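Long-range contacts in N-carbamoylsarcosine amidase related protein (Thermoplasma acidophilum, PDB 3EEF), which is a zinc-binding member of the isochorismatase-like family, probably a hydrolase that acts on N-carbamoylsarcosine as an amidase: residues Val6-Val11 / Val46-Ser51; Lys26-Ala31 / Glu74-Ile79. All blocks are in the same frame, centred on the assembly; numbering follows the deposited sequence.

Contact 1 (Val6-Val11 / Val46-Ser51); sequences VVVDMV and VYVNDS. With ZN (zinc ion), chain C.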
loop_
_atom_site.group_PDB
_atom_site.type_symbol
_atom_site.label_atom_id
_atom_site.label_comp_id
_atom_site.label_asym_id
_atom_site.label_seq_id
_atom_site.Cartn_x
_atom_site.Cartn_y
_atom_site.Cartn_z
ATOM N N VAL A 6 3.453 -6.365 -18.963
ATOM C CA VAL A 6 3.349 -7.143 -17.738
ATOM C C VAL A 6 2.841 -8.517 -18.126
ATOM O O VAL A 6 1.752 -8.629 -18.685
ATOM C CB VAL A 6 2.417 -6.474 -16.688
ATOM C CG1 VAL A 6 2.330 -7.310 -15.428
ATOM C CG2 VAL A 6 2.927 -5.093 -16.342
ATOM N N VAL A 7 3.660 -9.542 -17.875
ATOM C CA VAL A 7 3.376 -10.913 -18.299
ATOM C C VAL A 7 2.947 -11.723 -17.093
ATOM O O VAL A 7 3.796 -12.109 -16.258
ATOM C CB VAL A 7 4.603 -11.606 -18.932
ATOM C CG1 VAL A 7 4.176 -12.920 -19.488
ATOM C CG2 VAL A 7 5.259 -10.753 -20.067
ATOM N N VAL A 8 1.644 -11.997 -16.999
ATOM C CA VAL A 8 1.071 -12.573 -15.766
ATOM C C VAL A 8 1.017 -14.128 -15.723
ATOM O O VAL A 8 0.334 -14.729 -16.528
ATOM C CB VAL A 8 -0.358 -12.009 -15.494
ATOM C CG1 VAL A 8 -0.875 -12.501 -14.116
ATOM C CG2 VAL A 8 -0.364 -10.431 -15.597
ATOM N N ASP A 9 1.758 -14.748 -14.796
ATOM C CA ASP A 9 1.629 -16.193 -14.490
ATOM C C ASP A 9 1.800 -17.160 -15.657
ATOM O O ASP A 9 1.159 -18.227 -15.702
ATOM C CB ASP A 9 0.289 -16.487 -13.767
ATOM C CG ASP A 9 0.322 -16.105 -12.283
ATOM O OD1 ASP A 9 1.384 -16.267 -11.616
ATOM O OD2 ASP A 9 -0.730 -15.641 -11.783
HETATM N N MSE A 10 2.693 -16.842 -16.579
HETATM C CA MSE A 10 2.979 -17.776 -17.663
HETATM C C MSE A 10 3.965 -18.808 -17.121
HETATM O O MSE A 10 5.129 -18.820 -17.511
HETATM C CB MSE A 10 3.545 -17.055 -18.888
HETATM C CG MSE A 10 2.562 -16.103 -19.581
HETATM SE SE MSE A 10 1.077 -17.006 -20.436
HETATM C CE MSE A 10 1.924 -17.582 -22.112
ATOM N N VAL A 11 3.490 -19.650 -16.198
ATOM C CA VAL A 11 4.366 -20.559 -15.464
ATOM C C VAL A 11 3.967 -22.009 -15.740
ATOM O O VAL A 11 2.863 -22.279 -16.191
ATOM C CB VAL A 11 4.382 -20.236 -13.934
ATOM C CG1 VAL A 11 4.812 -18.778 -13.727
ATOM C CG2 VAL A 11 2.995 -20.480 -13.296
ATOM N N VAL A 46 8.065 -7.123 -17.741
ATOM C CA VAL A 46 8.026 -7.560 -16.363
ATOM C C VAL A 46 7.184 -8.823 -16.192
ATOM O O VAL A 46 5.994 -8.817 -16.457
ATOM C CB VAL A 46 7.410 -6.457 -15.470
ATOM C CG1 VAL A 46 7.408 -6.915 -14.005
ATOM C CG2 VAL A 46 8.161 -5.115 -15.668
ATOM N N TYR A 47 7.813 -9.890 -15.729
ATOM C CA TYR A 47 7.113 -11.109 -15.428
ATOM C C TYR A 47 6.697 -11.048 -13.977
ATOM O O TYR A 47 7.514 -10.759 -13.113
ATOM C CB TYR A 47 8.009 -12.335 -15.649
ATOM C CG TYR A 47 8.442 -12.593 -17.091
ATOM C CD1 TYR A 47 7.828 -13.582 -17.862
ATOM C CD2 TYR A 47 9.474 -11.868 -17.670
ATOM C CE1 TYR A 47 8.244 -13.829 -19.167
ATOM C CE2 TYR A 47 9.883 -12.104 -18.983
ATOM C CZ TYR A 47 9.271 -13.084 -19.723
ATOM O OH TYR A 47 9.698 -13.318 -21.019
ATOM N N VAL A 48 5.418 -11.331 -13.723
ATOM C CA VAL A 48 4.890 -11.412 -12.379
ATOM C C VAL A 48 4.311 -12.835 -12.188
ATOM O O VAL A 48 3.317 -13.170 -12.795
ATOM C CB VAL A 48 3.847 -10.282 -12.095
ATOM C CG1 VAL A 48 4.500 -8.942 -12.047
ATOM C CG2 VAL A 48 2.806 -10.218 -13.173
ATOM N N ASN A 49 4.946 -13.641 -11.329
ATOM C CA ASN A 49 4.650 -15.071 -11.154
ATOM C C ASN A 49 4.311 -15.449 -9.739
ATOM O O ASN A 49 5.051 -15.129 -8.798
ATOM C CB ASN A 49 5.875 -15.877 -11.542
ATOM C CG ASN A 49 6.412 -15.462 -12.867
ATOM O OD1 ASN A 49 5.665 -15.412 -13.842
ATOM N ND2 ASN A 49 7.691 -15.122 -12.921
ATOM N N ASP A 50 3.192 -16.133 -9.570
ATOM C CA ASP A 50 2.903 -16.773 -8.296
ATOM C C ASP A 50 4.130 -17.505 -7.764
ATOM O O ASP A 50 4.820 -18.203 -8.510
ATOM C CB ASP A 50 1.717 -17.727 -8.419
ATOM C CG ASP A 50 0.366 -17.018 -8.244
ATOM O OD1 ASP A 50 0.347 -15.798 -7.935
ATOM O OD2 ASP A 50 -0.678 -17.698 -8.355
ATOM N N SER A 51 4.442 -17.282 -6.494
ATOM C CA SER A 51 5.568 -17.956 -5.837
ATOM C C SER A 51 5.143 -18.157 -4.381
ATOM O O SER A 51 5.679 -17.533 -3.471
ATOM C CB SER A 51 6.842 -17.092 -5.969
ATOM O OG SER A 51 7.970 -17.625 -5.289
HETATM ZN ZN ZN C . -2.043 -18.167 -6.933
HETATM O O HOH W 1 4.700 -14.592 -16.176
#

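Contact 2 (Lys26-Ala31 / Glu74-Ile79); sequences KTVGPA and EVIDEI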
loop_
_atom_site.group_PDB
_atom_site.type_symbol
_atom_site.label_atom_id
_atom_site.label_comp_id
_atom_site.label_asym_id
_atom_site.label_seq_id
_atom_site.Cartn_x
_atom_site.Cartn_y
_atom_site.Cartn_z
ATOM N N LYS A 26 -2.723 -22.172 -25.805
ATOM C CA LYS A 26 -2.978 -21.306 -26.945
ATOM C C LYS A 26 -2.298 -19.905 -26.788
ATOM O O LYS A 26 -1.945 -19.287 -27.806
ATOM C CB LYS A 26 -4.490 -21.206 -27.232
ATOM N N THR A 27 -2.066 -19.437 -25.538
ATOM C CA THR A 27 -1.492 -18.080 -25.299
ATOM C C THR A 27 -0.020 -17.959 -25.635
ATOM O O THR A 27 0.468 -16.849 -25.880
ATOM C CB THR A 27 -1.691 -17.574 -23.821
ATOM O OG1 THR A 27 -0.944 -18.396 -22.893
ATOM C CG2 THR A 27 -3.168 -17.574 -23.468
ATOM N N VAL A 28 0.685 -19.090 -25.660
ATOM C CA VAL A 28 2.147 -19.051 -25.737
ATOM C C VAL A 28 2.705 -18.376 -27.000
ATOM O O VAL A 28 3.559 -17.498 -26.893
ATOM C CB VAL A 28 2.754 -20.428 -25.603
ATOM C CG1 VAL A 28 4.270 -20.341 -25.725
ATOM C CG2 VAL A 28 2.352 -21.025 -24.272
ATOM N N GLY A 29 2.236 -18.769 -28.180
ATOM C CA GLY A 29 2.692 -18.135 -29.420
ATOM C C GLY A 29 2.563 -16.617 -29.408
ATOM O O GLY A 29 3.563 -15.905 -29.485
ATOM N N PRO A 30 1.329 -16.117 -29.289
ATOM C CA PRO A 30 1.055 -14.680 -29.140
ATOM C C PRO A 30 1.860 -13.967 -28.046
ATOM O O PRO A 30 2.298 -12.830 -28.250
ATOM C CB PRO A 30 -0.441 -14.640 -28.828
ATOM C CG PRO A 30 -0.982 -15.832 -29.603
ATOM C CD PRO A 30 0.085 -16.899 -29.432
ATOM N N ALA A 31 2.069 -14.623 -26.918
ATOM C CA ALA A 31 2.827 -14.031 -25.821
ATOM C C ALA A 31 4.289 -13.791 -26.216
ATOM O O ALA A 31 4.839 -12.712 -25.989
ATOM C CB ALA A 31 2.739 -14.914 -24.558
ATOM N N GLU A 74 7.945 -21.703 -12.073
ATOM C CA GLU A 74 8.935 -21.187 -12.996
ATOM C C GLU A 74 8.270 -20.818 -14.329
ATOM O O GLU A 74 7.313 -21.468 -14.782
ATOM C CB GLU A 74 10.087 -22.190 -13.197
ATOM N N VAL A 75 8.788 -19.759 -14.946
ATOM C CA VAL A 75 8.308 -19.273 -16.244
ATOM C C VAL A 75 8.573 -20.346 -17.289
ATOM O O VAL A 75 9.642 -20.953 -17.296
ATOM C CB VAL A 75 9.037 -17.948 -16.670
ATOM C CG1 VAL A 75 8.803 -17.621 -18.155
ATOM C CG2 VAL A 75 8.631 -16.762 -15.764
ATOM N N ILE A 76 7.620 -20.556 -18.188
ATOM C CA ILE A 76 7.778 -21.585 -19.214
ATOM C C ILE A 76 8.961 -21.236 -20.119
ATOM O O ILE A 76 9.221 -20.055 -20.376
ATOM C CB ILE A 76 6.481 -21.809 -20.035
ATOM C CG1 ILE A 76 6.146 -20.593 -20.920
ATOM C CG2 ILE A 76 5.337 -22.180 -19.104
ATOM C CD1 ILE A 76 4.863 -20.783 -21.747
ATOM N N ASP A 77 9.683 -22.266 -20.572
ATOM C CA ASP A 77 10.925 -22.101 -21.362
ATOM C C ASP A 77 10.681 -21.410 -22.677
ATOM O O ASP A 77 11.516 -20.650 -23.138
ATOM C CB ASP A 77 11.606 -23.455 -21.620
ATOM C CG ASP A 77 12.203 -24.046 -20.360
ATOM O OD1 ASP A 77 12.668 -23.259 -19.499
ATOM O OD2 ASP A 77 12.205 -25.282 -20.225
ATOM N N GLU A 78 9.515 -21.653 -23.259
ATOM C CA GLU A 78 9.125 -21.016 -24.519
ATOM C C GLU A 78 9.361 -19.498 -24.522
ATOM O O GLU A 78 9.770 -18.941 -25.536
ATOM C CB GLU A 78 7.652 -21.309 -24.835
ATOM C CG GLU A 78 7.360 -22.772 -25.239
ATOM C CD GLU A 78 7.162 -23.696 -24.060
ATOM O OE1 GLU A 78 7.753 -23.458 -22.990
ATOM O OE2 GLU A 78 6.410 -24.671 -24.203
ATOM N N ILE A 79 9.091 -18.844 -23.385
ATOM C CA ILE A 79 9.261 -17.379 -23.238
ATOM C C ILE A 79 10.180 -17.065 -22.056
ATOM O O ILE A 79 9.947 -16.159 -21.289
ATOM C CB ILE A 79 7.895 -16.652 -23.108
ATOM C CG1 ILE A 79 7.062 -17.222 -21.942
ATOM C CG2 ILE A 79 7.112 -16.763 -24.410
ATOM C CD1 ILE A 79 5.808 -16.439 -21.669
#

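Contact 1 (Val6-Val11 / Val46-Ser51)
The Tyr47 ring carries Val7 CG2 over one face, while its CD1 atom packs on Val7 CB at 3.9 Å; the two side chains run side by side and point the same way. The carboxylates of Asp9 and Asp50 are the other flat pair, their planes 64° apart. With CG anti to its carbonyl carbon (chi1 -78°), Asp9 accepts the Asp50 N-H on OD1 at 2.7 Å, nearly along the C-O axis, and the bond is almost straight (177° at the hydrogen). Asp50 OD2 binds the zinc ion at 2.0 Å, so Asp9 holds the backbone of a first-shell ligand. Asp50 OD1, the oxygen not on the metal, forms a salt bridge with Lys90. An alanine at Asp9 would probably leave the Asp50 N-H without this acceptor and the metal ligand less firmly placed. On the sheet face opposite Tyr47, Val48 CG2 meets Val6 CG1 at 3.7 Å. Three backbone bonds join the strands: Val7 N to Val46 O, Val48 N to Val7 O, and Asp9 N to Val48 O. Beside these bonds a water donates to Val7 O (2.6 Å) and Asn49 OD1 (2.7 Å) and accepts from Met10 N, bridging the chains where they part. This is a parallel strand pair inside the six-stranded sheet of the isochorismatase-like alpha/beta fold, with the metal site at the strands' C-terminal ends, where His52, Glu58 and His65 complete the zinc coordination.

Contact 2 (Lys26-Ala31 / Glu74-Ile79)
Val28 lays both methyl groups against the 74-79 segment, CG2 meeting Ile76 CD1 and CG1 overlapping the CB and CG of Glu78. The arrangement is helix-to-loop packing in the isochorismatase-like alpha/beta fold: helix 22-40, which covers one side of the parallel sheet, is met by the connection that leads into strand 86-90. No hydrogen bond crosses between the segments, and the 183 Å² they bury together indicates a small apolar contact. Val28 and Ile76 approach tip to tip, with Val28 CG2 and Ile76 CD1 3.6 Å apart. The isoleucine has CG1 between its backbone N and carbonyl carbon (chi1 68°), and its extended chi2 of -180° then carries CD1 out toward the valine. Glu78 is met differently. Its side chain crosses that of Val28 at about a right angle, and Val28 CG1 touches the aliphatic part, 3.6 Å from Glu78 CB. The chain of Glu78 bends at chi2 (84°), and its carboxylate is engaged outside the pair, OE1 accepting a hydrogen bond from His16 NE2. A short 3-10 segment at Asp77 and Glu78 turns the loop, and Ile79 N bonds back to Ile76 O at 3.2 Å, consistent with both isoleucines facing the same helix. Ile15 of helix 12-15 also packs on both Val28 and Ile76. One turn further along helix 22-40 the packing is looser: at the Ala31 end the nearest side-chain approach is Ala31 CB to Ile79 CD1, 4.5 Å.

Overall arrangement
From the N terminus the chain runs through strand 3-8 and the turn at Met10, then helix 22-40, which leads back to strand 45-50. Contact 1 closes that loop by setting the two strands side by side in the sheet. Contact 2 starts within it, at residues 26-31, and closes only at 74-79, beyond the second strand and helix 59-62. The segments therefore alternate along the sequence, and the two closures cross rather than nest. The centres of the two contacts lie about 11 Å apart. Met10 O and Ile76 N, 3.1 Å apart, form a probable backbone hydrogen bond, and Met10 also packs on Thr27, tying sheet, helix and loop together.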